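Local coordinates for protein ribonucleoside-diphosphate reductase small chain 2 (Saccharomyces cerevisiae, PDB 1JK0) that is a small subunit of ribonucleotide reductase, helping to make deoxyribonucleotides for DNA synthesis and required for proper folding of its partner small subunit and assembly with the large subunits, at residues Y127-V130 with Y131-V135; S55-A59 with E60-L64; L209-A212 with N213-I216. All coordinates share one frame; numbering follows the deposited sequence.

Interaction 1: Y127-V130 with Y131-V135; sequences YSEV and YSMMV
Met133 folds back along helix 111-138 over the turn formed by Glu129 and Val130. Its CB sits 3.3 Å from Val130 O, and its CG lies against Glu129 O. With CG beside the backbone N (chi1 -52°), the chain runs back toward the preceding turn, where SD comes 4.0 Å from Glu129 OE2 as the two side chains pass at a slant. The bend at chi3 (-57°) then turns the methyl CE back to the helix, 4.0 Å from Val130 CA. Beneath it run the backbone bonds of the helix: Met133 N bonds to Glu129 O at 2.9 Å and Tyr131 N to Tyr127 O at 2.9 Å, both nearly straight. Tyr131, predicted to belong to the active site, has its ring beside Tyr127, CE2 being 4.2 Å from Tyr127 CB. The carboxylate of Glu129 has its main partner outside, a salt bridge through OE2 to a basic side chain of the other protein in the dimer. This turn therefore has one side on the subunit interface, where aromatic packing from that chain meets Glu129, Ser132 and Met133. On other sides Tyr127 and Tyr131 meet helix 207-232 through Ile216, and Met134 reaches Leu86 of helix 78-89.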
ATOM      1  N   TYR B 127       5.244  11.152   9.588  1.00 24.17           N
ATOM      2  CA  TYR B 127       5.805  11.553  10.878  1.00 24.80           C
ATOM      3  C   TYR B 127       7.320  11.633  10.691  1.00 25.69           C
ATOM      4  O   TYR B 127       7.955  12.598  11.088  1.00 22.73           O
ATOM      5  CB  TYR B 127       5.475  10.527  11.978  1.00 24.33           C
ATOM      6  CG  TYR B 127       4.001  10.270  12.194  1.00 25.22           C
ATOM      7  CD1 TYR B 127       3.555   9.060  12.741  1.00 22.20           C
ATOM      8  CD2 TYR B 127       3.046  11.215  11.811  1.00 24.67           C
ATOM      9  CE1 TYR B 127       2.209   8.803  12.891  1.00 22.10           C
ATOM     10  CE2 TYR B 127       1.691  10.960  11.956  1.00 25.18           C
ATOM     11  CZ  TYR B 127       1.276   9.751  12.492  1.00 25.37           C
ATOM     12  OH  TYR B 127      -0.083   9.489  12.592  1.00 26.07           O
ATOM     13  N   SER B 128       7.884  10.605  10.063  1.00 28.35           N
ATOM     14  CA  SER B 128       9.310  10.548   9.840  1.00 29.92           C
ATOM     15  C   SER B 128       9.784  11.755   9.030  1.00 31.25           C
ATOM     16  O   SER B 128      10.952  12.128   9.095  1.00 32.42           O
ATOM     17  CB  SER B 128       9.665   9.239   9.137  1.00 30.37           C
ATOM     18  OG  SER B 128      11.042   8.914   9.319  1.00 34.24           O
ATOM     19  N   GLU B 129       8.881  12.365   8.266  1.00 33.05           N
ATOM     20  CA  GLU B 129       9.229  13.544   7.469  1.00 33.91           C
ATOM     21  C   GLU B 129       9.114  14.800   8.309  1.00 34.63           C
ATOM     22  O   GLU B 129      10.047  15.591   8.373  1.00 34.90           O
ATOM     23  CB  GLU B 129       8.306  13.724   6.256  1.00 34.40           C
ATOM     24  CG  GLU B 129       8.734  14.918   5.387  1.00 33.97           C
ATOM     25  CD  GLU B 129       7.775  15.240   4.259  1.00 34.12           C
ATOM     26  OE1 GLU B 129       7.225  14.312   3.642  1.00 34.33           O
ATOM     27  OE2 GLU B 129       7.592  16.436   3.963  1.00 36.68           O
ATOM     28  N   VAL B 130       7.961  15.002   8.936  1.00 35.42           N
ATOM     29  CA  VAL B 130       7.796  16.189   9.748  1.00 38.79           C
ATOM     30  C   VAL B 130       8.928  16.262  10.766  1.00 40.48           C
ATOM     31  O   VAL B 130       9.532  17.319  10.935  1.00 41.22           O
ATOM     32  CB  VAL B 130       6.405  16.228  10.441  1.00 38.16           C
ATOM     33  CG1 VAL B 130       6.076  14.897  11.017  1.00 40.56           C
ATOM     34  CG2 VAL B 130       6.389  17.281  11.526  1.00 38.20           C
ATOM     35  N   TYR B 131       9.240  15.145  11.419  1.00 42.58           N
ATOM     36  CA  TYR B 131      10.320  15.138  12.397  1.00 44.14           C
ATOM     37  C   TYR B 131      11.575  15.671  11.743  1.00 46.30           C
ATOM     38  O   TYR B 131      12.210  16.586  12.260  1.00 47.07           O
ATOM     39  CB  TYR B 131      10.612  13.733  12.926  1.00 44.87           C
ATOM     40  CG  TYR B 131       9.649  13.231  13.971  1.00 44.64           C
ATOM     41  CD1 TYR B 131       9.172  14.072  14.965  1.00 44.67           C
ATOM     42  CD2 TYR B 131       9.231  11.904  13.975  1.00 45.27           C
ATOM     43  CE1 TYR B 131       8.299  13.604  15.943  1.00 47.35           C
ATOM     44  CE2 TYR B 131       8.362  11.424  14.949  1.00 46.16           C
ATOM     45  CZ  TYR B 131       7.895  12.275  15.932  1.00 46.75           C
ATOM     46  OH  TYR B 131       7.039  11.798  16.913  1.00 47.14           O
ATOM     47  N   SER B 132      11.933  15.096  10.600  1.00 48.31           N
ATOM     48  CA  SER B 132      13.128  15.532   9.893  1.00 50.66           C
ATOM     49  C   SER B 132      13.106  17.036   9.638  1.00 52.56           C
ATOM     50  O   SER B 132      14.082  17.724   9.925  1.00 54.42           O
ATOM     51  CB  SER B 132      13.273  14.776   8.572  1.00 51.18           C
ATOM     52  OG  SER B 132      13.556  13.401   8.790  1.00 51.90           O
ATOM     53  N   MET B 133      11.998  17.549   9.112  1.00 53.92           N
ATOM     54  CA  MET B 133      11.876  18.978   8.835  1.00 54.84           C
ATOM     55  C   MET B 133      12.286  19.827  10.029  1.00 55.05           C
ATOM     56  O   MET B 133      12.905  20.874   9.866  1.00 55.30           O
ATOM     57  CB  MET B 133      10.442  19.340   8.464  1.00 54.90           C
ATOM     58  CG  MET B 133       9.856  18.494   7.374  1.00 55.46           C
ATOM     59  SD  MET B 133       8.551  19.380   6.561  1.00 56.98           S
ATOM     60  CE  MET B 133       7.488  19.724   7.940  1.00 56.27           C
ATOM     61  N   MET B 134      11.923  19.384  11.228  1.00 55.46           N
ATOM     62  CA  MET B 134      12.261  20.120  12.437  1.00 57.30           C
ATOM     63  C   MET B 134      13.775  20.077  12.625  1.00 58.47           C
ATOM     64  O   MET B 134      14.419  21.100  12.870  1.00 58.93           O
ATOM     65  CB  MET B 134      11.535  19.507  13.634  1.00 56.71           C
ATOM     66  CG  MET B 134      10.056  19.295  13.362  1.00 56.52           C
ATOM     67  SD  MET B 134       9.056  18.941  14.810  1.00 57.62           S
ATOM     68  CE  MET B 134       7.966  20.371  14.796  1.00 57.17           C
ATOM     69  N   VAL B 135      14.334  18.885  12.491  1.00 59.23           N
ATOM     70  CA  VAL B 135      15.769  18.691  12.605  1.00 60.64           C
ATOM     71  C   VAL B 135      16.478  19.624  11.605  1.00 62.00           C
ATOM     72  O   VAL B 135      17.585  20.094  11.860  1.00 62.43           O
ATOM     73  CB  VAL B 135      16.134  17.198  12.316  1.00 59.85           C
ATOM     74  CG1 VAL B 135      17.618  17.046  12.051  1.00 58.34           C
ATOM     75  CG2 VAL B 135      15.722  16.329  13.498  1.00 57.55           C
TER

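Interaction 2: S55-A59 with E60-L64; sequences SFWTA and EEIEL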
ATOM      1  N   SER B  55      -8.723  11.628   9.589  1.00 23.29           N
ATOM      2  CA  SER B  55      -7.748  12.526  10.196  1.00 23.71           C
ATOM      3  C   SER B  55      -6.478  12.721   9.374  1.00 24.28           C
ATOM      4  O   SER B  55      -5.552  13.413   9.815  1.00 25.97           O
ATOM      5  CB  SER B  55      -7.346  12.004  11.575  1.00 27.37           C
ATOM      6  OG  SER B  55      -6.393  10.938  11.469  1.00 31.64           O
ATOM      7  N   PHE B  56      -6.418  12.106   8.199  1.00 22.26           N
ATOM      8  CA  PHE B  56      -5.248  12.230   7.342  1.00 22.12           C
ATOM      9  C   PHE B  56      -4.697  13.670   7.240  1.00 23.62           C
ATOM     10  O   PHE B  56      -5.400  14.596   6.833  1.00 24.95           O
ATOM     11  CB  PHE B  56      -5.589  11.698   5.954  1.00 21.63           C
ATOM     12  CG  PHE B  56      -4.523  11.933   4.932  1.00 22.38           C
ATOM     13  CD1 PHE B  56      -3.323  11.237   4.987  1.00 24.04           C
ATOM     14  CD2 PHE B  56      -4.708  12.864   3.927  1.00 21.77           C
ATOM     15  CE1 PHE B  56      -2.314  11.465   4.049  1.00 23.24           C
ATOM     16  CE2 PHE B  56      -3.712  13.100   2.988  1.00 23.52           C
ATOM     17  CZ  PHE B  56      -2.508  12.400   3.052  1.00 23.51           C
ATOM     18  N   TRP B  57      -3.437  13.850   7.622  1.00 23.09           N
ATOM     19  CA  TRP B  57      -2.787  15.154   7.554  1.00 22.69           C
ATOM     20  C   TRP B  57      -1.376  14.968   6.982  1.00 23.44           C
ATOM     21  O   TRP B  57      -0.863  13.841   6.892  1.00 21.82           O
ATOM     22  CB  TRP B  57      -2.713  15.798   8.943  1.00 22.57           C
ATOM     23  CG  TRP B  57      -2.022  14.957   9.984  1.00 26.64           C
ATOM     24  CD1 TRP B  57      -2.534  13.870  10.641  1.00 27.15           C
ATOM     25  CD2 TRP B  57      -0.678  15.124  10.470  1.00 26.98           C
ATOM     26  NE1 TRP B  57      -1.592  13.355  11.504  1.00 28.13           N
ATOM     27  CE2 TRP B  57      -0.449  14.106  11.421  1.00 27.57           C
ATOM     28  CE3 TRP B  57       0.354  16.038  10.191  1.00 25.08           C
ATOM     29  CZ2 TRP B  57       0.773  13.979  12.101  1.00 28.47           C
ATOM     30  CZ3 TRP B  57       1.562  15.913  10.862  1.00 25.16           C
ATOM     31  CH2 TRP B  57       1.763  14.889  11.811  1.00 28.12           C
ATOM     32  N   THR B  58      -0.742  16.066   6.595  1.00 23.04           N
ATOM     33  CA  THR B  58       0.592  15.979   6.023  1.00 24.80           C
ATOM     34  C   THR B  58       1.567  16.999   6.622  1.00 27.35           C
ATOM     35  O   THR B  58       1.172  17.886   7.387  1.00 27.93           O
ATOM     36  CB  THR B  58       0.532  16.181   4.513  1.00 24.78           C
ATOM     37  OG1 THR B  58      -0.011  17.478   4.225  1.00 24.45           O
ATOM     38  CG2 THR B  58      -0.342  15.093   3.869  1.00 23.86           C
ATOM     39  N   ALA B  59       2.848  16.854   6.301  1.00 28.42           N
ATOM     40  CA  ALA B  59       3.855  17.775   6.808  1.00 30.41           C
ATOM     41  C   ALA B  59       3.545  19.208   6.310  1.00 31.34           C
ATOM     42  O   ALA B  59       3.659  20.187   7.063  1.00 31.32           O
ATOM     43  CB  ALA B  59       5.243  17.316   6.351  1.00 28.85           C
ATOM     44  N   GLU B  60       3.127  19.318   5.050  1.00 31.15           N
ATOM     45  CA  GLU B  60       2.793  20.611   4.463  1.00 31.76           C
ATOM     46  C   GLU B  60       1.746  21.357   5.279  1.00 33.83           C
ATOM     47  O   GLU B  60       1.763  22.577   5.337  1.00 35.42           O
ATOM     48  CB  GLU B  60       2.266  20.450   3.033  1.00 30.22           C
ATOM     49  CG  GLU B  60       3.310  20.126   1.969  1.00 30.80           C
ATOM     50  CD  GLU B  60       3.861  18.715   2.067  1.00 32.36           C
ATOM     51  OE1 GLU B  60       4.736  18.373   1.244  1.00 32.45           O
ATOM     52  OE2 GLU B  60       3.424  17.945   2.956  1.00 31.73           O
ATOM     53  N   GLU B  61       0.823  20.628   5.894  1.00 35.53           N
ATOM     54  CA  GLU B  61      -0.226  21.257   6.696  1.00 36.97           C
ATOM     55  C   GLU B  61       0.321  21.789   8.009  1.00 38.33           C
ATOM     56  O   GLU B  61      -0.433  22.253   8.867  1.00 39.03           O
ATOM     57  CB  GLU B  61      -1.372  20.265   6.961  1.00 36.19           C
ATOM     58  CG  GLU B  61      -2.349  20.158   5.797  1.00 35.96           C
ATOM     59  CD  GLU B  61      -3.544  19.261   6.072  1.00 36.97           C
ATOM     60  OE1 GLU B  61      -4.550  19.397   5.343  1.00 39.85           O
ATOM     61  OE2 GLU B  61      -3.493  18.421   6.995  1.00 37.32           O
ATOM     62  N   ILE B  62       1.642  21.722   8.149  1.00 40.37           N
ATOM     63  CA  ILE B  62       2.324  22.194   9.345  1.00 42.82           C
ATOM     64  C   ILE B  62       3.282  23.325   9.019  1.00 44.34           C
ATOM     65  O   ILE B  62       4.080  23.221   8.087  1.00 44.68           O
ATOM     66  CB  ILE B  62       3.120  21.064  10.003  1.00 44.24           C
ATOM     67  CG1 ILE B  62       2.159  20.096  10.687  1.00 45.98           C
ATOM     68  CG2 ILE B  62       4.111  21.632  11.004  1.00 43.49           C
ATOM     69  CD1 ILE B  62       2.839  18.929  11.367  1.00 49.87           C
ATOM     70  N   GLU B  63       3.197  24.402   9.795  1.00 45.79           N
ATOM     71  CA  GLU B  63       4.056  25.567   9.612  1.00 47.40           C
ATOM     72  C   GLU B  63       5.156  25.665  10.678  1.00 49.28           C
ATOM     73  O   GLU B  63       4.880  25.829  11.868  1.00 48.84           O
ATOM     74  CB  GLU B  63       3.223  26.848   9.644  1.00 46.20           C
ATOM     75  CG  GLU B  63       4.026  28.077   9.298  1.00 45.74           C
ATOM     76  CD  GLU B  63       4.503  28.052   7.863  1.00 47.01           C
ATOM     77  OE1 GLU B  63       3.718  28.429   6.968  1.00 46.93           O
ATOM     78  OE2 GLU B  63       5.658  27.637   7.629  1.00 48.98           O
ATOM     79  N   LEU B  64       6.406  25.556  10.251  1.00 51.46           N
ATOM     80  CA  LEU B  64       7.517  25.659  11.182  1.00 54.82           C
ATOM     81  C   LEU B  64       8.143  27.033  11.039  1.00 57.03           C
ATOM     82  O   LEU B  64       8.975  27.437  11.849  1.00 57.06           O
ATOM     83  CB  LEU B  64       8.568  24.597  10.893  1.00 54.31           C
ATOM     84  CG  LEU B  64       8.168  23.156  11.164  1.00 53.96           C
ATOM     85  CD1 LEU B  64       9.409  22.282  11.003  1.00 53.29           C
ATOM     86  CD2 LEU B  64       7.587  23.033  12.569  1.00 52.91           C
TER
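The backbone arrives extended through Trp57 and Thr58 and then curls into a right-handed turn over Ala59, Glu60 and Glu61, closed by a weak hydrogen bond from Glu61 N to Thr58 O (3.1 Å, N-H...O 133°), before it extends again at Ile62. Folding back in this way brings Ile62 up to the indole of Trp57: the CD1 methyl of Ile62 comes in obliquely, 3.3 Å from Trp57 CZ3. Trp57 takes a chi1 of 56°, with CG between the backbone N and the carbonyl carbon, which turns the indole to the side of the extended backbone. Ser55 O lies in the ring plane at its edge, while NE1 is hydrogen-bonded to Asp219. All this belongs to the loop that joins helix 43-54 to helix 78-89 in the ferritin-like helical fold of the small chain, and the loop runs across helices 111-138 and 207-232, with Trp57 lying on Met123 of the first and Asn215 of the second. The acidic side chains of the turn go other ways. Glu61 stays extended beyond CG and reaches back along the incoming chain, so that OE2 lies 3.4 Å from Trp57 CB. Glu60 instead bends at chi2 (71°), which swings its carboxylate toward the start of the turn; there OE2 is 3.6 Å from Ala59 N and 3.7 Å from Thr58 OG1. Its other oxygen, OE1, forms a salt bridge with a basic side chain of the other protein in the dimer. Phe56, at the incoming end, stacks its ring on an aromatic side chain of that same partner chain.

Interaction 3: L209-A212 with N213-I216; sequences LAMA and NRNI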
ATOM      1  N   LEU B 209       5.567  22.754  16.286  1.00 65.83           N
ATOM      2  CA  LEU B 209       5.871  21.509  16.974  1.00 63.44           C
ATOM      3  C   LEU B 209       4.669  21.090  17.803  1.00 61.62           C
ATOM      4  O   LEU B 209       4.481  19.913  18.088  1.00 61.44           O
ATOM      5  CB  LEU B 209       7.085  21.693  17.884  1.00 64.48           C
ATOM      6  CG  LEU B 209       7.425  20.507  18.790  1.00 64.87           C
ATOM      7  CD1 LEU B 209       7.842  19.314  17.945  1.00 65.03           C
ATOM      8  CD2 LEU B 209       8.537  20.901  19.747  1.00 65.33           C
ATOM      9  N   ALA B 210       3.858  22.070  18.178  1.00 60.35           N
ATOM     10  CA  ALA B 210       2.671  21.827  18.980  1.00 59.00           C
ATOM     11  C   ALA B 210       1.599  21.059  18.203  1.00 59.07           C
ATOM     12  O   ALA B 210       1.088  20.048  18.697  1.00 60.26           O
ATOM     13  CB  ALA B 210       2.115  23.147  19.480  1.00 58.68           C
ATOM     14  N   MET B 211       1.257  21.523  17.000  1.00 57.40           N
ATOM     15  CA  MET B 211       0.241  20.850  16.184  1.00 56.91           C
ATOM     16  C   MET B 211       0.751  19.478  15.760  1.00 56.23           C
ATOM     17  O   MET B 211       0.023  18.483  15.826  1.00 56.38           O
ATOM     18  CB  MET B 211      -0.095  21.670  14.932  1.00 58.37           C
ATOM     19  CG  MET B 211      -1.292  21.146  14.137  1.00 59.83           C
ATOM     20  SD  MET B 211      -1.432  21.892  12.478  1.00 65.89           S
ATOM     21  CE  MET B 211      -2.468  23.342  12.794  1.00 62.69           C
ATOM     22  N   ALA B 212       2.007  19.434  15.324  1.00 54.54           N
ATOM     23  CA  ALA B 212       2.623  18.183  14.905  1.00 52.81           C
ATOM     24  C   ALA B 212       2.585  17.188  16.048  1.00 51.99           C
ATOM     25  O   ALA B 212       2.329  16.009  15.835  1.00 53.07           O
ATOM     26  CB  ALA B 212       4.061  18.418  14.471  1.00 53.34           C
ATOM     27  N   ASN B 213       2.836  17.658  17.264  1.00 50.86           N
ATOM     28  CA  ASN B 213       2.821  16.770  18.413  1.00 49.72           C
ATOM     29  C   ASN B 213       1.397  16.373  18.764  1.00 49.71           C
ATOM     30  O   ASN B 213       1.115  15.206  18.991  1.00 49.62           O
ATOM     31  CB  ASN B 213       3.481  17.428  19.623  1.00 49.07           C
ATOM     32  CG  ASN B 213       3.685  16.450  20.775  1.00 48.55           C
ATOM     33  OD1 ASN B 213       4.538  15.563  20.706  1.00 47.78           O
ATOM     34  ND2 ASN B 213       2.890  16.602  21.830  1.00 45.99           N
ATOM     35  N   ARG B 214       0.494  17.343  18.812  1.00 49.62           N
ATOM     36  CA  ARG B 214      -0.897  17.036  19.136  1.00 50.87           C
ATOM     37  C   ARG B 214      -1.399  15.884  18.245  1.00 50.16           C
ATOM     38  O   ARG B 214      -2.032  14.941  18.728  1.00 49.90           O
ATOM     39  CB  ARG B 214      -1.768  18.282  18.934  1.00 51.50           C
ATOM     40  CG  ARG B 214      -3.130  18.242  19.617  1.00 53.67           C
ATOM     41  CD  ARG B 214      -3.893  19.592  19.498  1.00 56.75           C
ATOM     42  NE  ARG B 214      -3.089  20.743  19.928  1.00 59.22           N
ATOM     43  CZ  ARG B 214      -2.421  21.551  19.103  1.00 59.23           C
ATOM     44  NH1 ARG B 214      -2.462  21.355  17.791  1.00 59.76           N
ATOM     45  NH2 ARG B 214      -1.676  22.539  19.585  1.00 58.11           N
ATOM     46  N   ASN B 215      -1.082  15.958  16.952  1.00 48.81           N
ATOM     47  CA  ASN B 215      -1.498  14.952  15.969  1.00 47.41           C
ATOM     48  C   ASN B 215      -0.919  13.557  16.140  1.00 46.20           C
ATOM     49  O   ASN B 215      -1.643  12.568  16.201  1.00 46.13           O
ATOM     50  CB  ASN B 215      -1.140  15.405  14.555  1.00 46.83           C
ATOM     51  CG  ASN B 215      -1.916  16.600  14.114  1.00 44.97           C
ATOM     52  OD1 ASN B 215      -3.028  16.837  14.577  1.00 43.74           O
ATOM     53  ND2 ASN B 215      -1.348  17.355  13.189  1.00 43.68           N
ATOM     54  N   ILE B 216       0.403  13.488  16.153  1.00 44.81           N
ATOM     55  CA  ILE B 216       1.100  12.224  16.283  1.00 43.63           C
ATOM     56  C   ILE B 216       0.582  11.501  17.522  1.00 43.44           C
ATOM     57  O   ILE B 216       0.299  10.298  17.489  1.00 44.56           O
ATOM     58  CB  ILE B 216       2.641  12.463  16.363  1.00 42.26           C
ATOM     59  CG1 ILE B 216       3.113  13.125  15.063  1.00 41.43           C
ATOM     60  CG2 ILE B 216       3.382  11.149  16.587  1.00 41.63           C
ATOM     61  CD1 ILE B 216       4.593  13.455  15.014  1.00 40.28           C
TER
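Ala212 and Ile216 make the close-packed side of this turn of helix 207-232. Ile216 N bonds to Ala212 O at 3.2 Å and nearly straight (172°), and CG1 of Ile216 abuts the same oxygen, with CD1 next to it. Asn213 is buried too: its CB rests on Leu209 O, while its amide end leads away toward Tyr194, Met197 and Phe198 of helix 191-200. Across the helix, the exposed side belongs to Arg214 and Met211. Arg214 is anchored by its backbone, N to Ala210 O at 2.8 Å. Its side chain bends at chi3 (-52°), which brings the guanidinium back over the preceding turn, so that Ala210 O lies 3.7 Å above one face, toward the rim. NH1 lies over Met211, nearest its CA and 3.7 Å from CB, as the two chains slant past each other. Between the two sides stands Asn215, pointing the same way as Met211, with ND2 3.9 Å from Met211 CG, while OD1 accepts a weak hydrogen bond from Arg218 NH1. A leucine here has no amide, and Arg218 would probably be left without that weak mate and freer to turn. Ala212 meets Val130, so the buried side faces helix 111-138, as in the helical bundle of ferritin-like small chains, beside the predicted active-site tyrosine.

The three contacts adjoin one another, their centres 9 to 11 Å apart. The loop of interaction 2 lies across both helices: the Trp57 ring meets that of Tyr127 with their planes at about 25°, and Ile62 CD1 stands 3.4 Å from Ala212 CB of interaction 3. A single oxygen of Asp219, OD2, farther along helix 207-232, serves both Tyr127 OH and Trp57 NE1, tying interactions 1 and 2 to that helix. Tyr131, predicted as an active-site residue, lies where interactions 1 and 3 join, its OH 3.5 Å from Ile216 CD1, whereas the nearest side-chain atoms of Trp57 and Tyr131 are about 8 Å apart. Interactions 1 and 2 also touch the partner protein; interaction 3 does not.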